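Local coordinates for AOC_like domain-containing protein (Frankia sp. Cc1.17, PDB 7DVI) that catalyses an exo-selective intermolecular Diels-Alder reaction on non-natural substrates, working as a small antiparallel beta-barrel enzyme of the allene oxide cyclase-like family, at residues Gly79-Ser87 / Ala99-Val108; Glu26-Gln37 / Gly50-Arg61. One frame throughout, in Å; residues are numbered along the deposited sequence. Where two conformers were deposited one is given.

Contacts 1 and 2 are two antiparallel hairpins of one eight-stranded barrel. Contact 2 pairs strands 22-37 and 49-57, contact 1 pairs strands 82-92 and 95-104, and strand 63-76 lies between them in the sheet. Their centres stand about 18 Å apart, on opposite sides of the chain's centre, yet their side chains meet: CD2 of Y86 is 4.2 Å from OH of Y52. A 1,2-ethanediol, probably from the crystallisation liquor, bridges the two, bonded to Y86 of contact 1 and Q32 of contact 2. Dimethyl sulfoxide is bound near both Y86 and E30, consistent with a pocket there.

Contact 1: Gly79-Ser87 / Ala99-Val108; sequences GGAVLTYYS and AEGWADFNDV. With EDO (1,2-ethanediol), chain E; EDO (1,2-ethanediol), chain R; EDO (1,2-ethanediol), chain F.
The hydroxyl of Y85 donates a very short hydrogen bond, 2.5 Å from OH to OE2 of E100, across an antiparallel beta hairpin of the barrel. E100 comes in at the edge of the tyrosine ring with its carboxylate turned 78° to it, and H98 binds the other oxygen, OE1. At the far end of the hairpin, D104 caps the short helix 105-109. Its OD1 is gripped from opposite faces of the carboxylate plane, by V82 N at 3.1 Å and by N106 N at 2.9 Å, the second being the N-cap bond. V82 O takes a nearly straight bond from F105 N, which with the V82 N to D104 OD1 bond ties the helix start to strand 82-87; OG1 of T84 gives the same oxygen a second bond. Between these ends, T84 pairs with A103 and Y86 with G101 through two backbone bonds each.

L83, Y85 and S87 share one face of the sheet with E100, W102 and D104. With CG of Y85 anti to the backbone N (chi1 -160°), its ring edge turns onto W102 in a T-shaped stack, planes at 79°, with CD1 over the centre of the indole's face. CB of Y85 adds a CH-pi contact, and L83 packs across W102 at about a right angle. Y75 of strand 63-76 meets the indole edge-to-face. On the other face, the ring of Y86 meets those of Y71, nearly parallel, and W134, edge-to-face, and touches A103, CE1 to CB 3.7 Å.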
loop_
_atom_site.group_PDB
_atom_site.type_symbol
_atom_site.label_atom_id
_atom_site.label_comp_id
_atom_site.label_asym_id
_atom_site.label_seq_id
_atom_site.Cartn_x
_atom_site.Cartn_y
_atom_site.Cartn_z
ATOM N N GLY A 79 18.455 -8.620 0.184
ATOM C CA GLY A 79 18.161 -9.682 -0.782
ATOM C C GLY A 79 18.161 -9.238 -2.242
ATOM O O GLY A 79 17.978 -10.119 -3.057
ATOM N N GLY A 80 18.328 -7.951 -2.563
ATOM C CA GLY A 80 18.447 -7.478 -3.960
ATOM C C GLY A 80 17.163 -6.895 -4.576
ATOM O O GLY A 80 17.243 -6.451 -5.725
ATOM N N ALA A 81 16.007 -6.925 -3.907
ATOM C CA ALA A 81 14.767 -6.335 -4.461
ATOM C C ALA A 81 15.008 -4.838 -4.643
ATOM O O ALA A 81 15.711 -4.168 -3.806
ATOM C CB ALA A 81 13.559 -6.629 -3.588
ATOM N N VAL A 82 14.470 -4.319 -5.742
ATOM C CA VAL A 82 14.542 -2.882 -6.103
ATOM C C VAL A 82 13.108 -2.295 -6.033
ATOM O O VAL A 82 12.306 -2.430 -6.955
ATOM C CB VAL A 82 15.241 -2.683 -7.454
ATOM C CG1 VAL A 82 15.297 -1.207 -7.826
ATOM C CG2 VAL A 82 16.654 -3.314 -7.478
ATOM N N LEU A 83 12.806 -1.673 -4.912
ATOM C CA LEU A 83 11.433 -1.271 -4.574
ATOM C C LEU A 83 11.182 0.092 -5.221
ATOM O O LEU A 83 11.955 1.070 -5.038
ATOM C CB LEU A 83 11.232 -1.302 -3.058
ATOM C CG LEU A 83 10.693 -2.612 -2.489
ATOM C CD1 LEU A 83 9.297 -2.952 -2.983
ATOM C CD2 LEU A 83 11.640 -3.774 -2.780
ATOM N N THR A 84 10.138 0.076 -6.026
ATOM C CA THR A 84 9.766 1.107 -7.003
ATOM C C THR A 84 8.316 1.532 -6.692
ATOM O O THR A 84 7.439 0.640 -6.602
ATOM C CB THR A 84 9.958 0.527 -8.415
ATOM O OG1 THR A 84 11.303 0.052 -8.537
ATOM C CG2 THR A 84 9.746 1.549 -9.500
ATOM N N TYR A 85 8.086 2.837 -6.593
ATOM C CA TYR A 85 6.756 3.389 -6.232
ATOM C C TYR A 85 6.104 3.970 -7.463
ATOM O O TYR A 85 6.651 4.931 -8.028
ATOM C CB TYR A 85 6.848 4.401 -5.100
ATOM C CG TYR A 85 5.511 4.592 -4.415
ATOM C CD1 TYR A 85 5.115 3.710 -3.431
ATOM C CD2 TYR A 85 4.614 5.568 -4.837
ATOM C CE1 TYR A 85 3.891 3.842 -2.806
ATOM C CE2 TYR A 85 3.384 5.725 -4.206
ATOM C CZ TYR A 85 3.025 4.847 -3.200
ATOM O OH TYR A 85 1.804 4.939 -2.593
ATOM N N TYR A 86 4.935 3.412 -7.800
ATOM C CA TYR A 86 4.105 3.783 -8.961
ATOM C C TYR A 86 2.858 4.551 -8.464
ATOM O O TYR A 86 2.277 4.227 -7.390
ATOM C CB TYR A 86 3.630 2.534 -9.702
ATOM C CG TYR A 86 4.683 1.835 -10.497
ATOM C CD1 TYR A 86 5.558 0.950 -9.881
ATOM C CD2 TYR A 86 4.787 2.017 -11.873
ATOM C CE1 TYR A 86 6.547 0.306 -10.602
ATOM C CE2 TYR A 86 5.753 1.329 -12.611
ATOM C CZ TYR A 86 6.657 0.514 -11.963
ATOM O OH TYR A 86 7.628 -0.141 -12.666
ATOM N N SER A 87 2.493 5.567 -9.216
ATOM C CA SER A 87 1.246 6.346 -9.044
ATOM C C SER A 87 0.654 6.641 -10.414
ATOM O O SER A 87 1.408 7.217 -11.258
ATOM C CB SER A 87 1.513 7.621 -8.320
ATOM O OG SER A 87 0.317 8.118 -7.779
ATOM N N ALA A 99 -4.592 4.587 -8.770
ATOM C CA ALA A 99 -3.832 3.411 -8.318
ATOM C C ALA A 99 -2.379 3.848 -7.991
ATOM O O ALA A 99 -1.846 4.737 -8.668
ATOM C CB ALA A 99 -3.893 2.309 -9.360
ATOM N N GLU A 100 -1.858 3.349 -6.884
ATOM C CA GLU A 100 -0.477 3.643 -6.458
ATOM C C GLU A 100 -0.001 2.566 -5.480
ATOM O O GLU A 100 -0.805 1.970 -4.693
ATOM C CB GLU A 100 -0.333 5.043 -5.910
ATOM C CG GLU A 100 -0.918 5.208 -4.511
ATOM C CD GLU A 100 -0.659 6.609 -4.049
ATOM O OE1 GLU A 100 -1.332 7.513 -4.521
ATOM O OE2 GLU A 100 0.295 6.793 -3.305
ATOM N N GLY A 101 1.308 2.301 -5.547
ATOM C CA GLY A 101 1.949 1.407 -4.571
ATOM C C GLY A 101 3.224 0.832 -5.142
ATOM O O GLY A 101 3.810 1.456 -6.037
ATOM N N TRP A 102 3.614 -0.291 -4.585
ATOM C CA TRP A 102 4.987 -0.848 -4.681
ATOM C C TRP A 102 5.037 -1.981 -5.680
ATOM O O TRP A 102 4.141 -2.874 -5.660
ATOM C CB TRP A 102 5.425 -1.369 -3.321
ATOM C CG TRP A 102 5.624 -0.307 -2.304
ATOM C CD1 TRP A 102 4.877 -0.043 -1.196
ATOM C CD2 TRP A 102 6.695 0.647 -2.305
ATOM N NE1 TRP A 102 5.393 1.046 -0.539
ATOM C CE2 TRP A 102 6.545 1.445 -1.157
ATOM C CE3 TRP A 102 7.761 0.901 -3.165
ATOM C CZ2 TRP A 102 7.405 2.496 -0.854
ATOM C CZ3 TRP A 102 8.625 1.929 -2.847
ATOM C CH2 TRP A 102 8.440 2.717 -1.717
ATOM N N ALA A 103 6.146 -2.001 -6.419
ATOM C CA ALA A 103 6.562 -3.139 -7.249
ATOM C C ALA A 103 8.096 -3.334 -7.096
ATOM O O ALA A 103 8.864 -2.346 -6.948
ATOM C CB ALA A 103 6.169 -2.870 -8.679
ATOM N N ASP A 104 8.498 -4.580 -7.112
ATOM C CA ASP A 104 9.928 -4.968 -7.261
ATOM C C ASP A 104 10.308 -4.787 -8.729
ATOM O O ASP A 104 9.746 -5.495 -9.598
ATOM C CB ASP A 104 10.150 -6.391 -6.755
ATOM C CG ASP A 104 11.620 -6.845 -6.798
ATOM O OD1 ASP A 104 12.491 -6.109 -7.362
ATOM O OD2 ASP A 104 11.876 -7.907 -6.252
ATOM N N PHE A 105 11.201 -3.860 -9.032
ATOM C CA PHE A 105 11.656 -3.636 -10.433
ATOM C C PHE A 105 12.237 -4.922 -11.063
ATOM O O PHE A 105 12.112 -5.094 -12.301
ATOM C CB PHE A 105 12.569 -2.425 -10.496
ATOM C CG PHE A 105 12.672 -1.801 -11.854
ATOM C CD1 PHE A 105 11.594 -1.137 -12.413
ATOM C CD2 PHE A 105 13.859 -1.853 -12.566
ATOM C CE1 PHE A 105 11.696 -0.525 -13.652
ATOM C CE2 PHE A 105 13.963 -1.243 -13.802
ATOM C CZ PHE A 105 12.877 -0.598 -14.356
ATOM N N ASN A 106 12.715 -5.856 -10.251
ATOM C CA ASN A 106 13.252 -7.159 -10.727
ATOM C C ASN A 106 12.092 -7.992 -11.250
ATOM O O ASN A 106 12.237 -8.532 -12.363
ATOM C CB ASN A 106 14.069 -7.861 -9.642
ATOM C CG ASN A 106 15.356 -7.110 -9.359
ATOM O OD1 ASN A 106 15.896 -6.466 -10.246
ATOM N ND2 ASN A 106 15.824 -7.150 -8.127
ATOM N N ASP A 107 10.963 -8.013 -10.520
ATOM C CA ASP A 107 9.719 -8.710 -10.922
ATOM C C ASP A 107 9.247 -8.104 -12.238
ATOM O O ASP A 107 8.898 -8.846 -13.184
ATOM C CB ASP A 107 8.655 -8.593 -9.828
ATOM C CG ASP A 107 8.811 -9.618 -8.731
ATOM O OD1 ASP A 107 9.718 -10.447 -8.862
ATOM O OD2 ASP A 107 7.997 -9.602 -7.787
ATOM N N VAL A 108 9.294 -6.777 -12.332
ATOM C CA VAL A 108 8.904 -6.069 -13.572
ATOM C C VAL A 108 9.720 -6.626 -14.743
ATOM O O VAL A 108 9.121 -7.120 -15.726
ATOM C CB VAL A 108 9.074 -4.551 -13.452
ATOM C CG1 VAL A 108 8.784 -3.884 -14.790
ATOM C CG2 VAL A 108 8.182 -3.963 -12.358
HETATM C C1 EDO E . 6.342 1.635 3.574
HETATM O O1 EDO E . 7.203 1.930 2.504
HETATM C C2 EDO E . 5.055 2.283 3.407
HETATM O O2 EDO E . 4.490 2.051 2.124
HETATM C C1 EDO R . 7.684 0.987 -16.055
HETATM O O1 EDO R . 7.561 -0.006 -15.089
HETATM C C2 EDO R . 6.395 1.236 -16.748
HETATM O O2 EDO R . 6.537 1.906 -18.002
HETATM C C1 EDO F . -3.039 6.720 -1.020
HETATM O O1 EDO F . -3.651 7.513 -1.993
HETATM C C2 EDO F . -2.165 7.570 -0.184
HETATM O O2 EDO F . -2.862 8.652 0.359
#

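Contact 2: Glu26-Gln37 / Gly50-Arg61. With EDO (1,2-ethanediol), chain M; EDO (1,2-ethanediol), chain R.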
loop_
_atom_site.group_PDB
_atom_site.type_symbol
_atom_site.label_atom_id
_atom_site.label_comp_id
_atom_site.label_asym_id
_atom_site.label_seq_id
_atom_site.Cartn_x
_atom_site.Cartn_y
_atom_site.Cartn_z
ATOM N N GLU A 26 -9.921 -8.162 -17.429
ATOM C CA GLU A 26 -8.776 -9.099 -17.602
ATOM C C GLU A 26 -8.393 -9.221 -19.086
ATOM O O GLU A 26 -9.214 -8.807 -19.962
ATOM C CB GLU A 26 -9.189 -10.437 -17.024
ATOM C CG GLU A 26 -9.139 -10.413 -15.524
ATOM C CD GLU A 26 -9.387 -11.759 -14.890
ATOM O OE1 GLU A 26 -9.836 -12.690 -15.609
ATOM O OE2 GLU A 26 -9.123 -11.868 -13.690
ATOM N N GLY A 27 -7.173 -9.719 -19.358
ATOM C CA GLY A 27 -6.625 -9.848 -20.728
ATOM C C GLY A 27 -6.520 -8.507 -21.387
ATOM O O GLY A 27 -6.711 -8.393 -22.630
ATOM N N ILE A 28 -6.201 -7.488 -20.587
ATOM C CA ILE A 28 -5.935 -6.145 -21.148
ATOM C C ILE A 28 -4.609 -6.190 -21.899
ATOM O O ILE A 28 -3.629 -6.771 -21.394
ATOM C CB ILE A 28 -5.940 -5.052 -20.068
ATOM C CG1 ILE A 28 -7.322 -4.928 -19.429
ATOM C CG2 ILE A 28 -5.416 -3.746 -20.647
ATOM C CD1 ILE A 28 -7.329 -4.197 -18.114
ATOM N N TRP A 29 -4.612 -5.544 -23.050
ATOM C CA TRP A 29 -3.457 -5.314 -23.935
ATOM C C TRP A 29 -3.173 -3.824 -23.760
ATOM O O TRP A 29 -4.081 -3.005 -24.042
ATOM C CB TRP A 29 -3.816 -5.754 -25.385
ATOM C CG TRP A 29 -2.742 -5.579 -26.416
ATOM C CD1 TRP A 29 -1.674 -6.404 -26.635
ATOM C CD2 TRP A 29 -2.642 -4.530 -27.404
ATOM N NE1 TRP A 29 -0.900 -5.913 -27.653
ATOM C CE2 TRP A 29 -1.468 -4.770 -28.148
ATOM C CE3 TRP A 29 -3.430 -3.423 -27.743
ATOM C CZ2 TRP A 29 -1.077 -3.943 -29.205
ATOM C CZ3 TRP A 29 -3.038 -2.598 -28.771
ATOM C CH2 TRP A 29 -1.872 -2.853 -29.492
ATOM N N GLU A 30 -1.973 -3.474 -23.300
ATOM C CA GLU A 30 -1.665 -2.093 -22.832
ATOM C C GLU A 30 -0.410 -1.585 -23.531
ATOM O O GLU A 30 0.718 -1.759 -23.042
ATOM C CB GLU A 30 -1.556 -2.073 -21.297
ATOM C CG GLU A 30 -1.226 -0.692 -20.743
ATOM C CD GLU A 30 -1.217 -0.547 -19.220
ATOM O OE1 GLU A 30 -1.802 -1.414 -18.557
ATOM O OE2 GLU A 30 -0.520 0.414 -18.715
ATOM N N PRO A 31 -0.556 -0.958 -24.720
ATOM C CA PRO A 31 0.594 -0.382 -25.395
ATOM C C PRO A 31 0.965 0.965 -24.788
ATOM O O PRO A 31 0.047 1.713 -24.407
ATOM C CB PRO A 31 0.094 -0.191 -26.839
ATOM C CG PRO A 31 -1.392 0.026 -26.680
ATOM C CD PRO A 31 -1.768 -0.918 -25.557
ATOM N N GLN A 32 2.268 1.258 -24.817
ATOM C CA GLN A 32 2.832 2.526 -24.322
ATOM C C GLN A 32 2.794 3.559 -25.440
ATOM O O GLN A 32 3.357 3.279 -26.473
ATOM C CB GLN A 32 4.245 2.268 -23.818
ATOM C CG GLN A 32 4.776 3.449 -23.021
ATOM C CD GLN A 32 5.619 2.993 -21.856
ATOM O OE1 GLN A 32 6.812 2.764 -22.023
ATOM N NE2 GLN A 32 5.007 2.857 -20.676
ATOM N N ILE A 33 2.175 4.721 -25.229
ATOM C CA ILE A 33 2.082 5.790 -26.253
ATOM C C ILE A 33 3.223 6.781 -26.042
ATOM O O ILE A 33 3.817 7.297 -27.043
ATOM C CB ILE A 33 0.706 6.480 -26.187
ATOM C CG1 ILE A 33 -0.449 5.478 -26.168
ATOM C CG2 ILE A 33 0.566 7.509 -27.302
ATOM C CD1 ILE A 33 -0.498 4.528 -27.351
ATOM N N ARG A 34 3.540 7.104 -24.791
ATOM C CA ARG A 34 4.712 7.991 -24.529
ATOM C C ARG A 34 5.304 7.630 -23.169
ATOM O O ARG A 34 4.533 7.284 -22.234
ATOM C CB ARG A 34 4.316 9.456 -24.647
ATOM C CG ARG A 34 5.486 10.423 -24.528
ATOM C CD ARG A 34 6.574 10.236 -25.601
ATOM N NE ARG A 34 7.773 11.065 -25.420
ATOM C CZ ARG A 34 7.886 12.340 -25.787
ATOM N NH1 ARG A 34 6.848 12.963 -26.315
ATOM N NH2 ARG A 34 9.021 13.005 -25.610
ATOM N N ASN A 35 6.620 7.692 -23.080
ATOM C CA ASN A 35 7.303 7.444 -21.799
ATOM C C ASN A 35 8.669 8.098 -21.875
ATOM O O ASN A 35 9.244 8.120 -22.947
ATOM C CB ASN A 35 7.347 5.971 -21.435
ATOM C CG ASN A 35 8.326 5.203 -22.278
ATOM O OD1 ASN A 35 7.989 4.755 -23.365
ATOM N ND2 ASN A 35 9.533 5.047 -21.771
ATOM N N GLU A 36 9.081 8.691 -20.771
ATOM C CA GLU A 36 10.406 9.334 -20.606
ATOM C C GLU A 36 10.886 8.920 -19.235
ATOM O O GLU A 36 10.006 8.642 -18.354
ATOM C CB GLU A 36 10.363 10.854 -20.743
ATOM C CG GLU A 36 9.922 11.345 -22.111
ATOM C CD GLU A 36 10.913 11.104 -23.248
ATOM O OE1 GLU A 36 12.112 10.911 -22.970
ATOM O OE2 GLU A 36 10.456 11.024 -24.400
ATOM N N GLN A 37 12.186 8.711 -19.081
ATOM C CA GLN A 37 12.728 8.214 -17.796
ATOM C C GLN A 37 14.244 8.369 -17.757
ATOM O O GLN A 37 14.836 8.485 -18.815
ATOM C CB GLN A 37 12.471 6.716 -17.664
ATOM C CG GLN A 37 13.382 5.866 -18.523
ATOM C CD GLN A 37 12.818 4.494 -18.754
ATOM O OE1 GLN A 37 11.729 4.347 -19.278
ATOM N NE2 GLN A 37 13.563 3.473 -18.377
ATOM N N GLY A 50 10.388 7.703 -13.992
ATOM C CA GLY A 50 9.809 7.715 -15.335
ATOM C C GLY A 50 8.359 8.151 -15.255
ATOM O O GLY A 50 7.752 8.021 -14.163
ATOM N N SER A 51 7.848 8.665 -16.356
ATOM C CA SER A 51 6.421 9.027 -16.533
ATOM C C SER A 51 5.963 8.347 -17.818
ATOM O O SER A 51 6.794 8.181 -18.788
ATOM C CB SER A 51 6.224 10.506 -16.583
ATOM O OG SER A 51 6.628 11.137 -15.371
ATOM N N TYR A 52 4.682 8.011 -17.869
ATOM C CA TYR A 52 4.135 7.229 -18.986
ATOM C C TYR A 52 2.665 7.564 -19.227
ATOM O O TYR A 52 1.916 8.017 -18.327
ATOM C CB TYR A 52 4.340 5.751 -18.728
ATOM C CG TYR A 52 3.654 5.228 -17.499
ATOM C CD1 TYR A 52 2.326 4.864 -17.529
ATOM C CD2 TYR A 52 4.319 5.149 -16.285
ATOM C CE1 TYR A 52 1.676 4.402 -16.390
ATOM C CE2 TYR A 52 3.685 4.694 -15.143
ATOM C CZ TYR A 52 2.344 4.351 -15.187
ATOM O OH TYR A 52 1.725 3.828 -14.087
ATOM N N TYR A 53 2.298 7.326 -20.472
ATOM C CA TYR A 53 0.933 7.446 -21.047
ATOM C C TYR A 53 0.721 6.204 -21.895
ATOM O O TYR A 53 1.461 6.028 -22.910
ATOM C CB TYR A 53 0.843 8.777 -21.793
ATOM C CG TYR A 53 -0.255 8.906 -22.827
ATOM C CD1 TYR A 53 -1.483 8.280 -22.699
ATOM C CD2 TYR A 53 -0.048 9.698 -23.942
ATOM C CE1 TYR A 53 -2.466 8.408 -23.668
ATOM C CE2 TYR A 53 -1.019 9.848 -24.913
ATOM C CZ TYR A 53 -2.228 9.198 -24.777
ATOM O OH TYR A 53 -3.172 9.392 -25.737
ATOM N N ASP A 54 -0.211 5.366 -21.467
ATOM C CA ASP A 54 -0.521 4.042 -22.057
ATOM C C ASP A 54 -1.978 4.049 -22.474
ATOM O O ASP A 54 -2.755 4.764 -21.835
ATOM C CB ASP A 54 -0.378 2.892 -21.078
ATOM C CG ASP A 54 1.050 2.596 -20.651
ATOM O OD1 ASP A 54 1.936 3.257 -21.152
ATOM O OD2 ASP A 54 1.220 1.671 -19.857
ATOM N N GLU A 55 -2.305 3.310 -23.532
ATOM C CA GLU A 55 -3.701 2.930 -23.810
ATOM C C GLU A 55 -3.952 1.551 -23.225
ATOM O O GLU A 55 -2.992 0.783 -23.023
ATOM C CB GLU A 55 -3.973 2.934 -25.309
ATOM C CG GLU A 55 -4.113 4.321 -25.878
ATOM C CD GLU A 55 -4.343 4.342 -27.385
ATOM O OE1 GLU A 55 -4.180 3.292 -28.044
ATOM O OE2 GLU A 55 -4.718 5.395 -27.877
ATOM N N LEU A 56 -5.208 1.276 -22.930
ATOM C CA LEU A 56 -5.659 -0.058 -22.539
ATOM C C LEU A 56 -6.739 -0.466 -23.544
ATOM O O LEU A 56 -7.635 0.359 -23.814
ATOM C CB LEU A 56 -6.244 -0.021 -21.125
ATOM C CG LEU A 56 -5.223 -0.013 -19.978
ATOM C CD1 LEU A 56 -4.604 1.366 -19.880
ATOM C CD2 LEU A 56 -5.899 -0.405 -18.678
ATOM N N TYR A 57 -6.680 -1.729 -23.950
ATOM C CA TYR A 57 -7.658 -2.419 -24.813
ATOM C C TYR A 57 -8.153 -3.635 -24.045
ATOM O O TYR A 57 -7.343 -4.338 -23.400
ATOM C CB TYR A 57 -7.001 -2.729 -26.161
ATOM C CG TYR A 57 -6.685 -1.501 -26.970
ATOM C CD1 TYR A 57 -5.542 -0.749 -26.729
ATOM C CD2 TYR A 57 -7.534 -1.093 -27.994
ATOM C CE1 TYR A 57 -5.285 0.406 -27.442
ATOM C CE2 TYR A 57 -7.280 0.048 -28.721
ATOM C CZ TYR A 57 -6.153 0.795 -28.446
ATOM O OH TYR A 57 -5.882 1.902 -29.192
ATOM N N ASP A 58 -9.467 -3.869 -24.084
ATOM C CA ASP A 58 -10.072 -5.047 -23.420
ATOM C C ASP A 58 -9.691 -6.311 -24.219
ATOM O O ASP A 58 -8.972 -6.205 -25.225
ATOM C CB ASP A 58 -11.566 -4.818 -23.200
ATOM C CG ASP A 58 -12.388 -4.811 -24.485
ATOM O OD1 ASP A 58 -11.943 -5.455 -25.503
ATOM O OD2 ASP A 58 -13.429 -4.123 -24.469
ATOM N N SER A 59 -10.106 -7.475 -23.738
ATOM C CA SER A 59 -9.732 -8.799 -24.286
ATOM C C SER A 59 -10.255 -8.941 -25.723
ATOM O O SER A 59 -9.761 -9.815 -26.418
ATOM C CB SER A 59 -10.235 -9.894 -23.418
ATOM O OG SER A 59 -11.650 -9.882 -23.356
ATOM N N SER A 60 -11.166 -8.073 -26.156
ATOM C CA SER A 60 -11.656 -7.980 -27.553
ATOM C C SER A 60 -10.871 -6.938 -28.350
ATOM O O SER A 60 -11.257 -6.692 -29.481
ATOM C CB SER A 60 -13.119 -7.689 -27.545
ATOM O OG SER A 60 -13.776 -8.739 -26.862
ATOM N N ARG A 61 -9.820 -6.345 -27.799
ATOM C CA ARG A 61 -8.974 -5.319 -28.474
ATOM C C ARG A 61 -9.820 -4.130 -28.923
ATOM O O ARG A 61 -9.394 -3.417 -29.832
ATOM C CB ARG A 61 -8.143 -5.876 -29.641
ATOM C CG ARG A 61 -6.637 -5.878 -29.373
ATOM C CD ARG A 61 -5.752 -5.745 -30.601
ATOM N NE ARG A 61 -5.182 -4.412 -30.799
ATOM C CZ ARG A 61 -5.846 -3.383 -31.297
ATOM N NH1 ARG A 61 -5.259 -2.213 -31.476
ATOM N NH2 ARG A 61 -7.113 -3.528 -31.619
HETATM C C1 EDO M . 7.262 4.875 -25.963
HETATM O O1 EDO M . 6.382 4.035 -26.648
HETATM C C2 EDO M . 7.460 6.150 -26.665
HETATM O O2 EDO M . 7.976 7.165 -25.818
HETATM C C1 EDO R . 7.684 0.987 -16.055
HETATM O O1 EDO R . 7.561 -0.006 -15.089
HETATM C C2 EDO R . 6.395 1.236 -16.748
HETATM O O2 EDO R . 6.537 1.906 -18.002
HETATM O O HOH W 1 -11.164 -7.435 -20.992
#
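E30 runs out fully extended, CG anti to the backbone N (chi1 179°), while CG of D54 turns beside its own backbone N (chi1 -69°), and the two carboxylates converge until OE2 of E30 lies 2.4 Å from OD2 of D54. R132 forms a salt bridge with the same OE2 of E30. The other oxygen of D54, OD1, uses its syn lone pair to take NE2 of Q32 at 3.1 Å, nearly in the amide plane. The amide's second N-H points almost straight at O2 of an ethanediol. Replacing D54 with an alanine would probably leave OE2 of E30 without its close acid partner and let the amide of Q32 turn.

Toward the other end, W29 directs its ring edge to the face of Y57 in an offset edge-to-face pair, planes at 63°. In one of its two conformers, R61 brings NE over one face of the indole, with P31 against the opposite face. The hydroxyl of Y57 in turn gives a very short bond to OE1 of E55. CG2 of I28 packs on CG of L56, 3.8 Å away. Along the other half of the hairpin, CB of I33 sits over the centre of the Y53 ring as a CH-pi contact. R34 grips OE2 of E36 side-on with NE and NH2 in a salt bridge.

The strands bond backbone to backbone at W29-Y57, R34-Y53 and E36-S51. Y53 O accepts from both I33 N, at 2.8 Å, and R34 N, at 3.0 Å: a classic beta bulge, where the strand also turns a corner, within this antiparallel hairpin of the allene oxide cyclase-like barrel.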